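3-oxoacyl-(Acyl-carrier protein) synthase (Burkholderia xenovorans, PDB 4EFI) probably catalyses the condensation of an acyl group with malonyl-acyl carrier protein to a 3-oxoacyl-acyl carrier protein, as 3-oxoacyl-acyl carrier protein synthases do. Local coordinates at residues A[12-17]-A[137-142]; A[90-95]-A[122-127]; A[131-136]-A[335-340]; A[192-197]-A[251-256]. All blocks are in the same frame, centred on the assembly; numbering follows the deposited sequence.

Contact 1. Residues A[12-17]-A[137-142]; sequences LRTQGA and LGMNLI. With FMT (formic acid), chain D.
T14 and M139 meet with their side chains crossing at about a right angle. With T14 OG1 held between its own backbone N and carbonyl carbon (chi1 64°), the hydroxyl oxygen lies 3.7 Å from M139 CB and 3.8 Å from M139 SD, while the methyl CG2 turns toward the backbone of N140. The M139 chain, extended beyond CG, passes A17, with CE 3.8 Å from A17 O. A flexible thioether suits this place, since it can follow the bend of the opposite chain. That bend joins strand 10-15 of one sheet to strand 17-26 of the other, and helix 130-143 is packed in the layer between them, as in the thiolase fold. G16 makes the turn with a positive phi of 91°, at which a CB would jam against the carbonyl O of Q15. G16 N donates to O1 of a formic acid molecule at 2.8 Å, probably picked up from the crystallisation liquor. A17, directed at the helix, sets its small CB against two side chains at once: M139 CG at 3.8 Å and the branch methyl CG2 of I142, also at 3.8 Å. The same I142 CG2 lies 3.5 Å from G16 O.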
loop_
_atom_site.group_PDB
_atom_site.type_symbol
_atom_site.label_atom_id
_atom_site.label_comp_id
_atom_site.label_asym_id
_atom_site.label_seq_id
_atom_site.Cartn_x
_atom_site.Cartn_y
_atom_site.Cartn_z
ATOM N N LEU A 12 1.744 12.116 -14.954
ATOM C CA LEU A 12 2.879 11.361 -15.485
ATOM C C LEU A 12 2.367 10.235 -16.366
ATOM O O LEU A 12 1.290 9.705 -16.134
ATOM C CB LEU A 12 3.702 10.762 -14.343
ATOM C CG LEU A 12 4.335 11.798 -13.429
ATOM C CD1 LEU A 12 4.668 11.175 -12.080
ATOM C CD2 LEU A 12 5.582 12.376 -14.094
ATOM N N ARG A 13 3.137 9.873 -17.374
ATOM C CA ARG A 13 2.772 8.821 -18.314
ATOM C C ARG A 13 3.994 7.948 -18.568
ATOM O O ARG A 13 5.101 8.461 -18.778
ATOM C CB ARG A 13 2.283 9.416 -19.639
ATOM C CG ARG A 13 1.941 8.392 -20.712
ATOM C CD ARG A 13 1.874 9.092 -22.078
ATOM N NE ARG A 13 1.546 8.193 -23.183
ATOM C CZ ARG A 13 2.419 7.380 -23.767
ATOM N NH1 ARG A 13 3.674 7.338 -23.338
ATOM N NH2 ARG A 13 2.038 6.606 -24.774
ATOM N N THR A 14 3.815 6.631 -18.540
ATOM C CA THR A 14 4.881 5.724 -18.933
ATOM C C THR A 14 4.376 4.792 -20.040
ATOM O O THR A 14 3.169 4.636 -20.262
ATOM C CB THR A 14 5.400 4.867 -17.756
ATOM O OG1 THR A 14 4.360 4.016 -17.274
ATOM C CG2 THR A 14 5.861 5.726 -16.611
ATOM N N GLN A 15 5.314 4.200 -20.766
ATOM C CA GLN A 15 5.020 3.142 -21.708
ATOM C C GLN A 15 6.216 2.199 -21.763
ATOM O O GLN A 15 7.311 2.555 -21.335
ATOM C CB GLN A 15 4.673 3.689 -23.088
ATOM C CG GLN A 15 5.745 4.470 -23.761
ATOM C CD GLN A 15 5.253 5.060 -25.085
ATOM O OE1 GLN A 15 4.338 4.524 -25.720
ATOM N NE2 GLN A 15 5.834 6.184 -25.481
ATOM N N GLY A 16 5.999 0.984 -22.230
ATOM C CA GLY A 16 7.094 0.047 -22.388
ATOM C C GLY A 16 7.361 -0.834 -21.179
ATOM O O GLY A 16 8.376 -1.523 -21.153
ATOM N N ALA A 17 6.455 -0.842 -20.206
ATOM C CA ALA A 17 6.605 -1.664 -19.010
ATOM C C ALA A 17 5.263 -2.205 -18.575
ATOM O O ALA A 17 4.244 -1.540 -18.767
ATOM C CB ALA A 17 7.204 -0.845 -17.872
ATOM N N LEU A 137 7.623 4.719 -10.508
ATOM C CA LEU A 137 9.072 4.807 -10.492
ATOM C C LEU A 137 9.673 3.613 -11.200
ATOM O O LEU A 137 10.607 3.746 -12.003
ATOM C CB LEU A 137 9.603 4.907 -9.071
ATOM C CG LEU A 137 11.112 5.111 -9.018
ATOM C CD1 LEU A 137 11.560 6.325 -9.838
ATOM C CD2 LEU A 137 11.510 5.273 -7.571
ATOM N N GLY A 138 9.164 2.439 -10.901
ATOM C CA GLY A 138 9.669 1.242 -11.543
ATOM C C GLY A 138 9.476 1.214 -13.044
ATOM O O GLY A 138 10.362 0.826 -13.811
ATOM N N MET A 139 8.299 1.645 -13.493
ATOM C CA MET A 139 8.025 1.685 -14.920
ATOM C C MET A 139 8.868 2.749 -15.617
ATOM O O MET A 139 9.306 2.557 -16.747
ATOM C CB MET A 139 6.529 1.879 -15.211
ATOM C CG MET A 139 5.711 0.687 -14.780
ATOM S SD MET A 139 4.040 0.701 -15.460
ATOM C CE MET A 139 3.565 -0.985 -15.112
ATOM N N ASN A 140 9.130 3.868 -14.936
ATOM C CA ASN A 140 10.029 4.879 -15.465
ATOM C C ASN A 140 11.450 4.306 -15.630
ATOM O O ASN A 140 12.078 4.551 -16.677
ATOM C CB ASN A 140 10.035 6.105 -14.542
ATOM C CG ASN A 140 10.965 7.190 -15.026
ATOM O OD1 ASN A 140 10.554 8.129 -15.688
ATOM N ND2 ASN A 140 12.195 7.094 -14.662
ATOM N N LEU A 141 11.921 3.522 -14.672
ATOM C CA LEU A 141 13.253 2.910 -14.791
ATOM C C LEU A 141 13.326 2.023 -16.049
ATOM O O LEU A 141 14.318 2.029 -16.775
ATOM C CB LEU A 141 13.579 2.058 -13.562
ATOM C CG LEU A 141 13.828 2.719 -12.190
ATOM C CD1 LEU A 141 14.118 1.672 -11.126
ATOM C CD2 LEU A 141 14.966 3.702 -12.299
ATOM N N ILE A 142 12.272 1.267 -16.313
ATOM C CA ILE A 142 12.249 0.376 -17.454
ATOM C C ILE A 142 12.137 1.176 -18.747
ATOM O O ILE A 142 12.889 0.940 -19.692
ATOM C CB ILE A 142 11.109 -0.636 -17.293
ATOM C CG1 ILE A 142 11.481 -1.613 -16.186
ATOM C CG2 ILE A 142 10.842 -1.381 -18.618
ATOM C CD1 ILE A 142 10.321 -2.466 -15.699
HETATM C C FMT D . 3.968 -1.497 -23.233
HETATM O O1 FMT D . 3.791 -0.310 -23.444
HETATM O O2 FMT D . 3.116 -2.147 -22.444
#

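Contact 2. Residues A[90-95]-A[122-127]; sequences ALIFVS and LDINLG
F93 and D123 are paired in a parallel ladder whose tight part is backbone. L122 N bonds L91 O, F93 N bonds L122 O at 2.8 Å and I124 N bonds F93 O at 2.9 Å, all nearly straight. The ladder slackens at its end, where S95 N reaches I124 O only weakly, at 3.3 Å, and the chain at N125 leaves the strand. It is the strand pair of a beta-alpha-beta unit connected through helix 105-112. On the face carrying I92, V94, L122 and I124, aliphatic chains suit a sheet packed on helix 130-143: I92 CG2 touches I124 CD1 at 3.8 Å. V94 CG1 meets L126 CB of the following loop at 3.9 Å. The edge strand and the loop after it are the looser side, where L122 and N125 are exposed. On the other face, F93 and D123 lie side by side, pointing the same way, their planes 49° apart. D123 OD1 approaches the ring edge, 3.4 Å from F93 CD2. OD1 also accepts from A106 N, and OD2 from T105 N. Two backbone N-H groups at the start of helix 105-112 thus probably stabilise the negative charge beside an apolar ring.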
loop_
_atom_site.group_PDB
_atom_site.type_symbol
_atom_site.label_atom_id
_atom_site.label_comp_id
_atom_site.label_asym_id
_atom_site.label_seq_id
_atom_site.Cartn_x
_atom_site.Cartn_y
_atom_site.Cartn_z
ATOM N N ALA A 90 16.624 -3.871 -10.530
ATOM C CA ALA A 90 16.408 -2.933 -9.433
ATOM C C ALA A 90 15.430 -3.529 -8.450
ATOM O O ALA A 90 14.510 -4.267 -8.840
ATOM C CB ALA A 90 15.847 -1.612 -9.972
ATOM N N LEU A 91 15.628 -3.208 -7.182
ATOM C CA LEU A 91 14.690 -3.533 -6.124
ATOM C C LEU A 91 14.416 -2.255 -5.341
ATOM O O LEU A 91 15.332 -1.614 -4.804
ATOM C CB LEU A 91 15.247 -4.604 -5.181
ATOM C CG LEU A 91 14.221 -5.082 -4.143
ATOM C CD1 LEU A 91 14.286 -6.568 -3.862
ATOM C CD2 LEU A 91 14.325 -4.278 -2.860
ATOM N N ILE A 92 13.140 -1.890 -5.286
ATOM C CA ILE A 92 12.700 -0.731 -4.526
ATOM C C ILE A 92 11.883 -1.213 -3.346
ATOM O O ILE A 92 10.923 -1.953 -3.543
ATOM C CB ILE A 92 11.841 0.173 -5.413
ATOM C CG1 ILE A 92 12.610 0.573 -6.683
ATOM C CG2 ILE A 92 11.418 1.423 -4.636
ATOM C CD1 ILE A 92 11.790 1.407 -7.674
ATOM N N PHE A 93 12.278 -0.823 -2.140
ATOM C CA PHE A 93 11.578 -1.199 -0.903
ATOM C C PHE A 93 10.833 0.006 -0.365
ATOM O O PHE A 93 11.447 0.988 0.097
ATOM C CB PHE A 93 12.595 -1.732 0.134
ATOM C CG PHE A 93 11.977 -2.136 1.469
ATOM C CD1 PHE A 93 11.066 -3.162 1.548
ATOM C CD2 PHE A 93 12.336 -1.502 2.639
ATOM C CE1 PHE A 93 10.521 -3.549 2.784
ATOM C CE2 PHE A 93 11.793 -1.873 3.860
ATOM C CZ PHE A 93 10.910 -2.902 3.932
ATOM N N VAL A 94 9.515 -0.036 -0.455
ATOM C CA VAL A 94 8.647 1.031 0.029
ATOM C C VAL A 94 8.017 0.555 1.323
ATOM O O VAL A 94 7.309 -0.474 1.334
ATOM C CB VAL A 94 7.553 1.366 -0.982
ATOM C CG1 VAL A 94 6.637 2.465 -0.423
ATOM C CG2 VAL A 94 8.193 1.785 -2.299
ATOM N N SER A 95 8.300 1.273 2.406
ATOM C CA SER A 95 7.877 0.861 3.725
ATOM C C SER A 95 8.119 1.978 4.721
ATOM O O SER A 95 8.982 2.841 4.505
ATOM C CB SER A 95 8.667 -0.353 4.177
ATOM O OG SER A 95 8.233 -0.843 5.452
ATOM N N LEU A 122 17.011 0.586 -3.385
ATOM C CA LEU A 122 16.522 1.869 -2.873
ATOM C C LEU A 122 15.416 1.657 -1.857
ATOM O O LEU A 122 14.382 1.074 -2.213
ATOM C CB LEU A 122 15.965 2.695 -4.039
ATOM C CG LEU A 122 17.014 3.101 -5.081
ATOM C CD1 LEU A 122 16.332 3.759 -6.280
ATOM C CD2 LEU A 122 18.049 4.058 -4.475
ATOM N N ASP A 123 15.593 2.124 -0.627
ATOM C CA ASP A 123 14.505 2.203 0.355
ATOM C C ASP A 123 13.860 3.578 0.206
ATOM O O ASP A 123 14.549 4.600 0.348
ATOM C CB ASP A 123 15.028 2.131 1.819
ATOM C CG ASP A 123 15.198 0.714 2.394
ATOM O OD1 ASP A 123 15.325 -0.230 1.621
ATOM O OD2 ASP A 123 15.285 0.593 3.656
ATOM N N ILE A 124 12.547 3.618 0.042
ATOM C CA ILE A 124 11.773 4.861 -0.040
ATOM C C ILE A 124 10.685 4.870 1.035
ATOM O O ILE A 124 9.938 3.891 1.187
ATOM C CB ILE A 124 11.117 4.989 -1.407
ATOM C CG1 ILE A 124 12.193 4.971 -2.475
ATOM C CG2 ILE A 124 10.251 6.246 -1.460
ATOM C CD1 ILE A 124 11.627 5.129 -3.908
ATOM N N ASN A 125 10.645 5.930 1.835
ATOM C CA ASN A 125 9.661 6.049 2.914
ATOM C C ASN A 125 8.361 6.700 2.481
ATOM O O ASN A 125 8.241 7.918 2.450
ATOM C CB ASN A 125 10.248 6.817 4.099
ATOM C CG ASN A 125 9.304 6.885 5.292
ATOM O OD1 ASN A 125 8.204 6.308 5.281
ATOM N ND2 ASN A 125 9.739 7.547 6.342
ATOM N N LEU A 126 7.407 5.861 2.129
ATOM C CA LEU A 126 6.051 6.298 1.823
ATOM C C LEU A 126 5.093 5.361 2.507
ATOM O O LEU A 126 5.411 4.191 2.765
ATOM C CB LEU A 126 5.791 6.245 0.322
ATOM C CG LEU A 126 6.485 7.311 -0.506
ATOM C CD1 LEU A 126 6.405 6.919 -1.979
ATOM C CD2 LEU A 126 5.876 8.689 -0.259
ATOM N N GLY A 127 3.899 5.869 2.797
ATOM C CA GLY A 127 2.875 5.078 3.459
ATOM C C GLY A 127 1.755 4.729 2.503
ATOM O O GLY A 127 1.979 4.050 1.509
#

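Contact 3. Residues A[131-136]-A[335-340]; sequences YPQALW and SWASAA
Q133 reaches from helix 130-143 to the start of strand 335-343, where it meets A337 and S335. Its CB leads off to the side of the strand, and CG, anti to the carbonyl carbon (chi1 -58°), rests 3.7 Å from the methyl of A337. From there the chain is extended. Q133 CD packs against the side chain of L126, and the amide divides at the tip: NE2 lies near I195, whereas Q133 OE1 comes 3.2 Å from S335 OG. Both OE1 and the S335 hydroxyl have a clear hydrogen bond to S129 OG, so the three polar groups gather at one spot. Beside them P132 and L135, within one turn of the helix, pack against the strand. P132 sits in the first turn, where its lack of an N-H costs no helical bond. Its CB lies 3.6 Å from S338 C, and CG the same distance from A337 O. The methyls of A337 and A339 face it; with such small residues the helix axis can approach the strand axis to 7.0 Å, crossing at 56°. L135 CD1 adds a looser touch on A339. This is the central helical layer of a thiolase-type fold meeting one of its sheets. Burying the amide oxygen of Q133 and the hydroxyl of S335 beside this largely apolar surface would be costly without partners, and S129 OG bonds both.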
loop_
_atom_site.group_PDB
_atom_site.type_symbol
_atom_site.label_atom_id
_atom_site.label_comp_id
_atom_site.label_asym_id
_atom_site.label_seq_id
_atom_site.Cartn_x
_atom_site.Cartn_y
_atom_site.Cartn_z
ATOM N N TYR A 131 1.957 2.786 -3.245
ATOM C CA TYR A 131 1.974 1.756 -4.286
ATOM C C TYR A 131 1.948 2.364 -5.696
ATOM O O TYR A 131 2.763 1.977 -6.534
ATOM C CB TYR A 131 0.892 0.703 -4.087
ATOM C CG TYR A 131 1.070 -0.492 -5.001
ATOM C CD1 TYR A 131 2.132 -1.375 -4.833
ATOM C CD2 TYR A 131 0.156 -0.766 -6.010
ATOM C CE1 TYR A 131 2.290 -2.456 -5.652
ATOM C CE2 TYR A 131 0.290 -1.849 -6.817
ATOM C CZ TYR A 131 1.365 -2.706 -6.637
ATOM O OH TYR A 131 1.463 -3.808 -7.463
ATOM N N PRO A 132 1.036 3.312 -5.969
ATOM C CA PRO A 132 1.066 3.874 -7.329
ATOM C C PRO A 132 2.379 4.580 -7.643
ATOM O O PRO A 132 2.844 4.582 -8.763
ATOM C CB PRO A 132 -0.133 4.828 -7.353
ATOM C CG PRO A 132 -1.035 4.277 -6.311
ATOM C CD PRO A 132 -0.124 3.802 -5.216
ATOM N N GLN A 133 2.999 5.197 -6.631
ATOM C CA GLN A 133 4.309 5.838 -6.823
ATOM C C GLN A 133 5.401 4.837 -7.133
ATOM O O GLN A 133 6.262 5.103 -7.978
ATOM C CB GLN A 133 4.690 6.671 -5.590
ATOM C CG GLN A 133 3.669 7.754 -5.248
ATOM C CD GLN A 133 4.194 8.769 -4.278
ATOM O OE1 GLN A 133 3.543 9.063 -3.258
ATOM N NE2 GLN A 133 5.321 9.356 -4.600
ATOM N N ALA A 134 5.383 3.701 -6.446
ATOM C CA ALA A 134 6.330 2.625 -6.730
ATOM C C ALA A 134 6.169 2.090 -8.150
ATOM O O ALA A 134 7.161 1.835 -8.848
ATOM C CB ALA A 134 6.160 1.498 -5.737
ATOM N N LEU A 135 4.919 1.902 -8.572
ATOM C CA LEU A 135 4.656 1.463 -9.941
ATOM C C LEU A 135 5.221 2.459 -10.940
ATOM O O LEU A 135 5.903 2.088 -11.889
ATOM C CB LEU A 135 3.144 1.307 -10.184
ATOM C CG LEU A 135 2.449 0.111 -9.536
ATOM C CD1 LEU A 135 0.956 0.165 -9.826
ATOM C CD2 LEU A 135 2.996 -1.189 -10.023
ATOM N N TRP A 136 4.944 3.743 -10.736
ATOM C CA TRP A 136 5.448 4.757 -11.636
ATOM C C TRP A 136 6.983 4.751 -11.677
ATOM O O TRP A 136 7.582 4.758 -12.765
ATOM C CB TRP A 136 4.939 6.164 -11.275
ATOM C CG TRP A 136 5.739 7.185 -11.975
ATOM C CD1 TRP A 136 5.701 7.473 -13.289
ATOM C CD2 TRP A 136 6.780 7.986 -11.402
ATOM N NE1 TRP A 136 6.670 8.409 -13.598
ATOM C CE2 TRP A 136 7.341 8.740 -12.443
ATOM C CE3 TRP A 136 7.283 8.141 -10.101
ATOM C CZ2 TRP A 136 8.382 9.655 -12.219
ATOM C CZ3 TRP A 136 8.316 9.024 -9.883
ATOM C CH2 TRP A 136 8.854 9.771 -10.939
ATOM N N SER A 335 0.089 12.764 1.300
ATOM C CA SER A 335 0.482 12.322 -0.013
ATOM C C SER A 335 -0.709 11.606 -0.645
ATOM O O SER A 335 -1.483 10.941 0.054
ATOM C CB SER A 335 1.706 11.410 0.128
ATOM O OG SER A 335 2.148 10.952 -1.134
ATOM N N TRP A 336 -0.852 11.719 -1.953
ATOM C CA TRP A 336 -1.874 10.968 -2.677
ATOM C C TRP A 336 -1.350 10.622 -4.059
ATOM O O TRP A 336 -0.515 11.338 -4.617
ATOM C CB TRP A 336 -3.186 11.754 -2.767
ATOM C CG TRP A 336 -3.087 13.080 -3.426
ATOM C CD1 TRP A 336 -3.388 13.359 -4.720
ATOM C CD2 TRP A 336 -2.696 14.327 -2.833
ATOM N NE1 TRP A 336 -3.185 14.689 -4.986
ATOM C CE2 TRP A 336 -2.793 15.316 -3.831
ATOM C CE3 TRP A 336 -2.288 14.703 -1.543
ATOM C CZ2 TRP A 336 -2.442 16.652 -3.603
ATOM C CZ3 TRP A 336 -1.971 16.029 -1.309
ATOM C CH2 TRP A 336 -2.050 16.990 -2.332
ATOM N N ALA A 337 -1.819 9.516 -4.626
ATOM C CA ALA A 337 -1.276 9.066 -5.899
ATOM C C ALA A 337 -2.224 8.095 -6.567
ATOM O O ALA A 337 -2.913 7.314 -5.889
ATOM C CB ALA A 337 0.097 8.438 -5.719
ATOM N N SER A 338 -2.270 8.142 -7.892
ATOM C CA SER A 338 -3.077 7.206 -8.673
ATOM C C SER A 338 -2.273 6.530 -9.763
ATOM O O SER A 338 -1.218 7.008 -10.183
ATOM C CB SER A 338 -4.250 7.927 -9.322
ATOM O OG SER A 338 -3.742 8.835 -10.281
ATOM N N ALA A 339 -2.801 5.390 -10.224
ATOM C CA ALA A 339 -2.314 4.692 -11.410
ATOM C C ALA A 339 -3.527 4.200 -12.172
ATOM O O ALA A 339 -4.486 3.704 -11.570
ATOM C CB ALA A 339 -1.438 3.524 -11.029
ATOM N N ALA A 340 -3.485 4.302 -13.484
ATOM C CA ALA A 340 -4.533 3.756 -14.322
ATOM C C ALA A 340 -3.850 3.064 -15.469
ATOM O O ALA A 340 -3.109 3.683 -16.215
ATOM C CB ALA A 340 -5.435 4.847 -14.846
#

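Contact 4. Residues A[192-197]-A[251-256]; sequences HFIIGA and SRTLDI
I194 and I256 make the apolar core of this contact. Their side chains cross at a slant, with I194 CG1 3.8 Å from I256 CD1. Beyond this, I194 CD1 reaches the helix between two residues: R252 CG at 3.6 Å, in a chain running at about a right angle to it, and T253 OG1, also at 3.6 Å. A branched, bulky isoleucine suits the span, since the axes of the short segments 192-197 and 251-256 come no closer than 8.7 Å and run roughly antiparallel, at 152°. I256 CG1, between its backbone N and carbonyl carbon (chi1 69°), is thereby placed 4.2 Å from H192 CB, and CD1 beyond it meets I194. A second kind of contact is ring against carbonyl: I256 O lies over one face of the H192 imidazole, 3.4 Å above the plane and offset toward the rim, with CE1 its nearest ring atom. Polar partners come from beyond the two segments. T253 OG1 bonds L249 O, one turn earlier in the helix, and S338 OG of the next strand, while R252 NE forms a salt bridge with E11. Here an outer-layer helix covers a sheet of the thiolase fold. No hydrogen bond crosses between the two segments, so apolar burial holds strand to helix directly, and the carbonyl of I256 probably adds only an electrostatic contact with the H192 ring.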
loop_
_atom_site.group_PDB
_atom_site.type_symbol
_atom_site.label_atom_id
_atom_site.label_comp_id
_atom_site.label_asym_id
_atom_site.label_seq_id
_atom_site.Cartn_x
_atom_site.Cartn_y
_atom_site.Cartn_z
ATOM N N HIS A 192 -0.885 5.731 -16.804
ATOM C CA HIS A 192 -1.023 7.120 -16.365
ATOM C C HIS A 192 -1.038 7.192 -14.848
ATOM O O HIS A 192 -1.614 6.322 -14.174
ATOM C CB HIS A 192 -2.318 7.730 -16.897
ATOM C CG HIS A 192 -2.386 7.763 -18.385
ATOM N ND1 HIS A 192 -1.928 8.827 -19.128
ATOM C CD2 HIS A 192 -2.816 6.839 -19.274
ATOM C CE1 HIS A 192 -2.095 8.568 -20.414
ATOM N NE2 HIS A 192 -2.635 7.369 -20.528
ATOM N N PHE A 193 -0.400 8.228 -14.303
ATOM C CA PHE A 193 -0.234 8.396 -12.869
ATOM C C PHE A 193 -0.413 9.859 -12.508
ATOM O O PHE A 193 -0.112 10.748 -13.309
ATOM C CB PHE A 193 1.166 7.992 -12.426
ATOM C CG PHE A 193 1.573 6.619 -12.855
ATOM C CD1 PHE A 193 2.193 6.411 -14.080
ATOM C CD2 PHE A 193 1.369 5.521 -12.032
ATOM C CE1 PHE A 193 2.583 5.132 -14.465
ATOM C CE2 PHE A 193 1.775 4.259 -12.417
ATOM C CZ PHE A 193 2.365 4.060 -13.637
ATOM N N ILE A 194 -0.909 10.094 -11.296
ATOM C CA ILE A 194 -0.952 11.438 -10.703
ATOM C C ILE A 194 -0.384 11.332 -9.305
ATOM O O ILE A 194 -0.717 10.399 -8.566
ATOM C CB ILE A 194 -2.374 12.027 -10.659
ATOM C CG1 ILE A 194 -2.979 12.045 -12.068
ATOM C CG2 ILE A 194 -2.338 13.432 -10.024
ATOM C CD1 ILE A 194 -4.353 12.711 -12.155
ATOM N N ILE A 195 0.542 12.220 -8.951
ATOM C CA ILE A 195 1.195 12.169 -7.642
ATOM C C ILE A 195 1.195 13.547 -7.004
ATOM O O ILE A 195 1.671 14.510 -7.620
ATOM C CB ILE A 195 2.649 11.642 -7.723
ATOM C CG1 ILE A 195 2.711 10.261 -8.384
ATOM C CG2 ILE A 195 3.264 11.582 -6.332
ATOM C CD1 ILE A 195 4.146 9.737 -8.577
ATOM N N GLY A 196 0.626 13.678 -5.805
ATOM C CA GLY A 196 0.549 14.953 -5.114
ATOM C C GLY A 196 1.031 14.881 -3.683
ATOM O O GLY A 196 1.042 13.806 -3.087
ATOM N N ALA A 197 1.371 16.031 -3.119
ATOM C CA ALA A 197 1.948 16.119 -1.773
ATOM C C ALA A 197 1.451 17.379 -1.090
ATOM O O ALA A 197 1.299 18.420 -1.732
ATOM C CB ALA A 197 3.463 16.169 -1.848
ATOM N N SER A 251 -11.351 11.740 -10.507
ATOM C CA SER A 251 -11.897 12.383 -11.694
ATOM C C SER A 251 -10.802 12.657 -12.720
ATOM O O SER A 251 -10.920 12.308 -13.894
ATOM C CB SER A 251 -12.596 13.689 -11.311
ATOM O OG SER A 251 -13.107 14.351 -12.451
ATOM N N ARG A 252 -9.723 13.278 -12.267
ATOM C CA ARG A 252 -8.661 13.687 -13.194
ATOM C C ARG A 252 -7.937 12.484 -13.778
ATOM O O ARG A 252 -7.563 12.476 -14.956
ATOM C CB ARG A 252 -7.688 14.664 -12.537
ATOM C CG ARG A 252 -6.643 15.194 -13.491
ATOM C CD ARG A 252 -7.212 16.060 -14.610
ATOM N NE ARG A 252 -6.121 16.420 -15.520
ATOM C CZ ARG A 252 -6.244 16.711 -16.799
ATOM N NH1 ARG A 252 -7.439 16.742 -17.374
ATOM N NH2 ARG A 252 -5.157 16.989 -17.509
ATOM N N THR A 253 -7.763 11.452 -12.952
ATOM C CA THR A 253 -7.136 10.218 -13.416
ATOM C C THR A 253 -7.952 9.616 -14.551
ATOM O O THR A 253 -7.407 9.220 -15.596
ATOM C CB THR A 253 -6.991 9.196 -12.268
ATOM O OG1 THR A 253 -6.120 9.738 -11.263
ATOM C CG2 THR A 253 -6.407 7.900 -12.786
ATOM N N LEU A 254 -9.265 9.539 -14.354
ATOM C CA LEU A 254 -10.159 8.998 -15.369
ATOM C C LEU A 254 -10.043 9.807 -16.653
ATOM O O LEU A 254 -9.987 9.246 -17.747
ATOM C CB LEU A 254 -11.605 8.992 -14.873
ATOM C CG LEU A 254 -11.871 7.893 -13.837
ATOM C CD1 LEU A 254 -13.272 7.970 -13.263
ATOM C CD2 LEU A 254 -11.650 6.527 -14.449
ATOM N N ASP A 255 -9.989 11.126 -16.519
ATOM C CA ASP A 255 -9.952 12.001 -17.683
ATOM C C ASP A 255 -8.679 11.773 -18.510
ATOM O O ASP A 255 -8.738 11.659 -19.731
ATOM C CB ASP A 255 -10.079 13.472 -17.252
ATOM C CG ASP A 255 -11.480 13.830 -16.764
ATOM O OD1 ASP A 255 -12.443 13.080 -17.038
ATOM O OD2 ASP A 255 -11.625 14.880 -16.096
ATOM N N ILE A 256 -7.529 11.682 -17.853
ATOM C CA ILE A 256 -6.257 11.545 -18.586
ATOM C C ILE A 256 -5.985 10.138 -19.143
ATOM O O ILE A 256 -5.216 9.979 -20.093
ATOM C CB ILE A 256 -5.031 12.038 -17.765
ATOM C CG1 ILE A 256 -4.720 11.119 -16.573
ATOM C CG2 ILE A 256 -5.244 13.486 -17.323
ATOM C CD1 ILE A 256 -3.428 11.509 -15.824
#

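Contacts 1 and 3 both use helix 130-143, their centres about 12 Å apart, and both reach one sheet through its strands 10-15 and 335-343. The centres of contacts 3 and 4 are about 9 Å apart; contact 4 covers the same sheet through strand 190-197, which stands between those two strands, while helix 235-257 packs outside. Contact 2 belongs to the sheet containing strands 90-94 and 120-124, on the other side of helix 130-143; L137 and L141 of that helix touch I92, I124 and A90. Along the chain, contact 2 is nested within the loop closed by contact 1, contact 4 within that of contact 3, and contacts 1 and 3 interleave. Residues distant in sequence thereby build the layered helix-sheet-helix-sheet-helix arrangement of the thiolase fold.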